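Local coordinates for transcription inhibitor protein Gfh1 (Thermus thermophilus, PDB 2F23), which shuts down every catalytic activity of RNA polymerase by partly blocking the enzyme's substrate site so that nucleoside triphosphates cannot bind, at residues Ile83-Pro94 and Arg147-Gly156. Residues are numbered along the deposited sequence; the frame is centred on the assembly and turned at random.
Sequences IGLGSVVELEDP and REFRVVAIHG
Val-88 and His-155 open an antiparallel pairing through two backbone hydrogen bonds, and Glu-92 and Arg-150 close it with two more. Between them the register slips: Glu-90 O accepts from Val-152 N at 2.8 Å and, weakly, from Ala-153 N, while Glu-90 N donates to Ala-153 O.

Two salt bridges lie near the Glu-92 end of the pairing. In one, Arg-150 NH2 reaches Glu-92 OE2 at 3.1 Å within the guanidinium plane but from above the carboxylate; a water joins Arg-150 NE to the same oxygen and to Glu-92 O, and Val-152 CG2 lies over one guanidinium face, displaced toward its rim. Asp-93, its CG anti to the backbone N (chi1 -173°), turns OD2 to Arg-147 NH1 at 2.6 Å in the second, while OD1 accepts from the amides of Leu-95 and Ser-96.

Glu-90 lays its carboxylate beside Ala-153 CB and brings OE2 within 3.1 Å of His-155 CE1, at the edge of the imidazole. A glycine here would probably open a gap beside that methyl and leave the ring edge without its acidic neighbour.

On the apolar face, Ile-83 CG1 presses tightly on Ile-154 CD1 (3.4 Å), Val-89 meets Val-151, and Leu-91 CB packs against Phe-149 CD2. The extra residue, Val-152 and Ala-153 both facing Glu-90, is a classic beta bulge between strands 88-92 and 145-155, neighbours inside the five-stranded mixed sheet of the FKBP-like C-terminal domain of the GreA/GreB family.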
ATOM      1  N   ILE A  83      16.239   7.295   3.951  1.00  6.08           N
ATOM      2  CA  ILE A  83      16.400   6.047   4.686  1.00  6.92           C
ATOM      3  C   ILE A  83      17.725   5.334   4.488  1.00  7.04           C
ATOM      4  O   ILE A  83      18.097   4.983   3.375  1.00  7.69           O
ATOM      5  CB  ILE A  83      15.264   5.060   4.334  1.00  6.36           C
ATOM      6  CG1 ILE A  83      13.913   5.705   4.637  1.00  7.49           C
ATOM      7  CG2 ILE A  83      15.433   3.763   5.121  1.00  6.31           C
ATOM      8  CD1 ILE A  83      12.737   4.947   4.082  1.00  8.47           C
ATOM      9  N   GLY A  84      18.421   5.111   5.600  1.00  7.56           N
ATOM     10  CA  GLY A  84      19.694   4.419   5.566  1.00  7.76           C
ATOM     11  C   GLY A  84      19.867   3.593   6.821  1.00  9.05           C
ATOM     12  O   GLY A  84      18.949   3.461   7.629  1.00  7.59           O
ATOM     13  N   LEU A  85      21.052   3.030   6.991  1.00  8.64           N
ATOM     14  CA  LEU A  85      21.342   2.227   8.167  1.00 11.16           C
ATOM     15  C   LEU A  85      21.080   3.095   9.402  1.00 10.06           C
ATOM     16  O   LEU A  85      21.564   4.228   9.486  1.00 12.22           O
ATOM     17  CB  LEU A  85      22.804   1.784   8.109  1.00 12.15           C
ATOM     18  CG  LEU A  85      23.333   0.687   9.027  1.00 16.84           C
ATOM     19  CD1 LEU A  85      22.475  -0.566   8.916  1.00 11.33           C
ATOM     20  CD2 LEU A  85      24.776   0.386   8.626  1.00 16.37           C
ATOM     21  N   GLY A  86      20.290   2.577  10.340  1.00  9.95           N
ATOM     22  CA  GLY A  86      19.988   3.320  11.552  1.00  9.84           C
ATOM     23  C   GLY A  86      18.695   4.118  11.533  1.00 10.99           C
ATOM     24  O   GLY A  86      18.216   4.563  12.579  1.00 12.94           O
ATOM     25  N   SER A  87      18.120   4.308  10.351  1.00  9.20           N
ATOM     26  CA  SER A  87      16.882   5.078  10.242  1.00  7.38           C
ATOM     27  C   SER A  87      15.658   4.362  10.784  1.00  6.63           C
ATOM     28  O   SER A  87      15.464   3.172  10.539  1.00  6.80           O
ATOM     29  CB  SER A  87      16.594   5.447   8.782  1.00  6.71           C
ATOM     30  OG  SER A  87      17.591   6.288   8.236  1.00  7.98           O
ATOM     31  N   VAL A  88      14.835   5.101  11.522  1.00  6.97           N
ATOM     32  CA  VAL A  88      13.581   4.571  12.038  1.00  8.01           C
ATOM     33  C   VAL A  88      12.552   5.150  11.074  1.00  8.04           C
ATOM     34  O   VAL A  88      12.489   6.364  10.861  1.00  9.58           O
ATOM     35  CB  VAL A  88      13.280   5.054  13.465  1.00  7.97           C
ATOM     36  CG1 VAL A  88      11.877   4.621  13.861  1.00  8.74           C
ATOM     37  CG2 VAL A  88      14.307   4.472  14.438  1.00  7.93           C
ATOM     38  N   VAL A  89      11.754   4.274  10.484  1.00  8.14           N
ATOM     39  CA  VAL A  89      10.782   4.698   9.495  1.00  7.35           C
ATOM     40  C   VAL A  89       9.350   4.379   9.889  1.00  7.86           C
ATOM     41  O   VAL A  89       9.037   3.252  10.276  1.00  8.44           O
ATOM     42  CB  VAL A  89      11.084   4.003   8.145  1.00  7.63           C
ATOM     43  CG1 VAL A  89      10.272   4.629   7.021  1.00 10.05           C
ATOM     44  CG2 VAL A  89      12.570   4.080   7.852  1.00  9.43           C
ATOM     45  N   GLU A  90       8.488   5.385   9.789  1.00  6.23           N
ATOM     46  CA  GLU A  90       7.070   5.220  10.079  1.00  7.60           C
ATOM     47  C   GLU A  90       6.395   5.030   8.727  1.00  7.63           C
ATOM     48  O   GLU A  90       6.597   5.830   7.813  1.00  9.43           O
ATOM     49  CB  GLU A  90       6.518   6.456  10.785  1.00 10.95           C
ATOM     50  CG  GLU A  90       7.067   6.639  12.187  1.00 17.06           C
ATOM     51  CD  GLU A  90       6.564   7.900  12.851  1.00 22.50           C
ATOM     52  OE1 GLU A  90       5.339   8.148  12.805  1.00 24.84           O
ATOM     53  OE2 GLU A  90       7.392   8.638  13.424  1.00 26.04           O
ATOM     54  N   LEU A  91       5.609   3.964   8.612  1.00  6.69           N
ATOM     55  CA  LEU A  91       4.922   3.607   7.373  1.00  7.67           C
ATOM     56  C   LEU A  91       3.416   3.521   7.578  1.00  9.06           C
ATOM     57  O   LEU A  91       2.943   3.266   8.682  1.00 10.12           O
ATOM     58  CB  LEU A  91       5.410   2.240   6.895  1.00  9.74           C
ATOM     59  CG  LEU A  91       6.918   2.045   6.707  1.00  8.00           C
ATOM     60  CD1 LEU A  91       7.227   0.559   6.603  1.00 11.71           C
ATOM     61  CD2 LEU A  91       7.377   2.794   5.471  1.00  8.93           C
ATOM     62  N   GLU A  92       2.665   3.731   6.502  1.00  9.11           N
ATOM     63  CA  GLU A  92       1.213   3.640   6.571  1.00 10.20           C
ATOM     64  C   GLU A  92       0.671   3.014   5.297  1.00 10.13           C
ATOM     65  O   GLU A  92       0.948   3.484   4.196  1.00  9.29           O
ATOM     66  CB  GLU A  92       0.577   5.019   6.762  1.00 11.75           C
ATOM     67  CG  GLU A  92      -0.952   4.970   6.781  1.00 16.44           C
ATOM     68  CD  GLU A  92      -1.584   6.344   6.815  1.00 19.48           C
ATOM     69  OE1 GLU A  92      -1.566   6.987   7.886  1.00 21.91           O
ATOM     70  OE2 GLU A  92      -2.091   6.785   5.761  1.00 22.97           O
ATOM     71  N   ASP A  93      -0.103   1.948   5.463  1.00 10.85           N
ATOM     72  CA  ASP A  93      -0.715   1.240   4.349  1.00 12.00           C
ATOM     73  C   ASP A  93      -1.802   2.167   3.794  1.00 11.59           C
ATOM     74  O   ASP A  93      -2.744   2.523   4.502  1.00 11.19           O
ATOM     75  CB  ASP A  93      -1.337  -0.065   4.857  1.00 13.96           C
ATOM     76  CG  ASP A  93      -1.857  -0.942   3.739  1.00 16.33           C
ATOM     77  OD1 ASP A  93      -2.468  -0.400   2.797  1.00 17.93           O
ATOM     78  OD2 ASP A  93      -1.666  -2.178   3.810  1.00 20.22           O
ATOM     79  N   PRO A  94      -1.676   2.582   2.526  1.00 11.75           N
ATOM     80  CA  PRO A  94      -2.664   3.477   1.918  1.00 13.38           C
ATOM     81  C   PRO A  94      -4.057   2.888   1.734  1.00 14.19           C
ATOM     82  O   PRO A  94      -5.032   3.630   1.612  1.00 16.59           O
ATOM     83  CB  PRO A  94      -2.012   3.860   0.589  1.00 13.56           C
ATOM     84  CG  PRO A  94      -1.184   2.669   0.258  1.00 14.69           C
ATOM     85  CD  PRO A  94      -0.573   2.303   1.590  1.00 11.15           C
ATOM     86  N   ARG A 147       2.937  -6.130   1.159  1.00 17.92           N
ATOM     87  CA  ARG A 147       2.026  -5.034   1.463  1.00 17.76           C
ATOM     88  C   ARG A 147       2.581  -3.727   0.913  1.00 15.83           C
ATOM     89  O   ARG A 147       3.791  -3.580   0.748  1.00 14.09           O
ATOM     90  CB  ARG A 147       1.845  -4.904   2.977  1.00 20.87           C
ATOM     91  CG  ARG A 147       1.207  -6.111   3.646  1.00 23.68           C
ATOM     92  CD  ARG A 147      -0.271  -5.900   3.954  1.00 27.53           C
ATOM     93  NE  ARG A 147      -1.151  -6.010   2.790  1.00 29.72           N
ATOM     94  CZ  ARG A 147      -1.356  -5.049   1.893  1.00 31.17           C
ATOM     95  NH1 ARG A 147      -0.744  -3.878   2.005  1.00 29.75           N
ATOM     96  NH2 ARG A 147      -2.196  -5.255   0.887  1.00 31.63           N
ATOM     97  N   GLU A 148       1.690  -2.784   0.629  1.00 13.90           N
ATOM     98  CA  GLU A 148       2.097  -1.485   0.108  1.00 12.96           C
ATOM     99  C   GLU A 148       2.072  -0.461   1.237  1.00 12.02           C
ATOM    100  O   GLU A 148       1.109  -0.393   1.998  1.00 11.99           O
ATOM    101  CB  GLU A 148       1.157  -1.057  -1.023  1.00 16.07           C
ATOM    102  CG  GLU A 148       1.360   0.366  -1.511  1.00 17.00           C
ATOM    103  CD  GLU A 148       0.549   0.684  -2.758  1.00 18.93           C
ATOM    104  OE1 GLU A 148       1.086   0.547  -3.877  1.00 22.35           O
ATOM    105  OE2 GLU A 148      -0.628   1.062  -2.617  1.00 22.04           O
ATOM    106  N   PHE A 149       3.138   0.327   1.351  1.00  9.71           N
ATOM    107  CA  PHE A 149       3.230   1.341   2.397  1.00 10.50           C
ATOM    108  C   PHE A 149       3.725   2.680   1.893  1.00 10.28           C
ATOM    109  O   PHE A 149       4.561   2.753   0.998  1.00 10.50           O
ATOM    110  CB  PHE A 149       4.195   0.912   3.507  1.00  9.52           C
ATOM    111  CG  PHE A 149       3.723  -0.251   4.319  1.00 13.75           C
ATOM    112  CD1 PHE A 149       4.136  -1.543   4.008  1.00 17.11           C
ATOM    113  CD2 PHE A 149       2.878  -0.057   5.404  1.00 14.55           C
ATOM    114  CE1 PHE A 149       3.713  -2.627   4.771  1.00 19.00           C
ATOM    115  CE2 PHE A 149       2.449  -1.136   6.174  1.00 16.84           C
ATOM    116  CZ  PHE A 149       2.869  -2.422   5.854  1.00 18.02           C
ATOM    117  N   ARG A 150       3.208   3.741   2.497  1.00  9.82           N
ATOM    118  CA  ARG A 150       3.635   5.096   2.174  1.00  9.15           C
ATOM    119  C   ARG A 150       4.569   5.475   3.314  1.00  9.84           C
ATOM    120  O   ARG A 150       4.279   5.184   4.474  1.00 10.23           O
ATOM    121  CB  ARG A 150       2.436   6.045   2.153  1.00 10.22           C
ATOM    122  CG  ARG A 150       2.794   7.511   1.956  1.00 10.74           C
ATOM    123  CD  ARG A 150       1.534   8.340   1.767  1.00 11.91           C
ATOM    124  NE  ARG A 150       0.673   8.292   2.942  1.00 15.66           N
ATOM    125  CZ  ARG A 150       0.757   9.135   3.966  1.00 16.60           C
ATOM    126  NH1 ARG A 150       1.666  10.099   3.961  1.00 20.05           N
ATOM    127  NH2 ARG A 150      -0.070   9.012   4.994  1.00 17.89           N
ATOM    128  N   VAL A 151       5.699   6.093   2.987  1.00  7.52           N
ATOM    129  CA  VAL A 151       6.652   6.519   4.009  1.00  6.86           C
ATOM    130  C   VAL A 151       6.122   7.811   4.616  1.00  7.79           C
ATOM    131  O   VAL A 151       5.995   8.820   3.932  1.00  6.82           O
ATOM    132  CB  VAL A 151       8.047   6.771   3.402  1.00  6.99           C
ATOM    133  CG1 VAL A 151       9.014   7.227   4.484  1.00  7.36           C
ATOM    134  CG2 VAL A 151       8.554   5.498   2.738  1.00  8.42           C
ATOM    135  N   VAL A 152       5.807   7.771   5.909  1.00  9.09           N
ATOM    136  CA  VAL A 152       5.254   8.929   6.599  1.00 10.12           C
ATOM    137  C   VAL A 152       6.285   9.780   7.332  1.00  9.89           C
ATOM    138  O   VAL A 152       6.170  11.011   7.368  1.00 11.60           O
ATOM    139  CB  VAL A 152       4.168   8.479   7.601  1.00 12.41           C
ATOM    140  CG1 VAL A 152       3.652   9.664   8.403  1.00 14.00           C
ATOM    141  CG2 VAL A 152       3.026   7.821   6.842  1.00 12.03           C
ATOM    142  N   ALA A 153       7.289   9.130   7.908  1.00  8.39           N
ATOM    143  CA  ALA A 153       8.324   9.837   8.649  1.00  8.88           C
ATOM    144  C   ALA A 153       9.617   9.033   8.693  1.00  7.97           C
ATOM    145  O   ALA A 153       9.597   7.803   8.630  1.00  8.20           O
ATOM    146  CB  ALA A 153       7.841  10.116  10.075  1.00  8.33           C
ATOM    147  N   ILE A 154      10.737   9.743   8.794  1.00  8.20           N
ATOM    148  CA  ILE A 154      12.058   9.124   8.878  1.00  7.55           C
ATOM    149  C   ILE A 154      12.845   9.912   9.916  1.00  9.06           C
ATOM    150  O   ILE A 154      12.914  11.139   9.841  1.00 12.24           O
ATOM    151  CB  ILE A 154      12.827   9.212   7.539  1.00  7.08           C
ATOM    152  CG1 ILE A 154      12.046   8.501   6.435  1.00  7.45           C
ATOM    153  CG2 ILE A 154      14.226   8.596   7.698  1.00  8.19           C
ATOM    154  CD1 ILE A 154      12.589   8.778   5.048  1.00  9.76           C
ATOM    155  N   HIS A 155      13.426   9.222  10.887  1.00 10.78           N
ATOM    156  CA  HIS A 155      14.210   9.908  11.906  1.00 13.21           C
ATOM    157  C   HIS A 155      15.201   8.978  12.576  1.00 15.75           C
ATOM    158  O   HIS A 155      15.257   7.788  12.274  1.00 15.61           O
ATOM    159  CB  HIS A 155      13.300  10.533  12.966  1.00 15.74           C
ATOM    160  CG  HIS A 155      12.326   9.574  13.572  1.00 16.61           C
ATOM    161  ND1 HIS A 155      11.050   9.401  13.082  1.00 20.86           N
ATOM    162  CD2 HIS A 155      12.445   8.725  14.620  1.00 17.92           C
ATOM    163  CE1 HIS A 155      10.423   8.488  13.802  1.00 19.65           C
ATOM    164  NE2 HIS A 155      11.248   8.061  14.742  1.00 19.04           N
ATOM    165  N   GLY A 156      15.990   9.536  13.488  1.00 17.90           N
ATOM    166  CA  GLY A 156      16.969   8.736  14.197  1.00 19.39           C
ATOM    167  C   GLY A 156      16.329   8.008  15.363  1.00 21.82           C
ATOM    168  O   GLY A 156      15.120   8.216  15.600  1.00 22.70           O
ATOM    169  OXT GLY A 156      17.032   7.229  16.041  1.00 24.86           O
TER
HETATM  170  O   HOH W   1      19.538   6.032  14.864  1.00 33.34           O
HETATM  171  O   HOH W   2      -0.833   5.798   3.443  1.00 16.43           O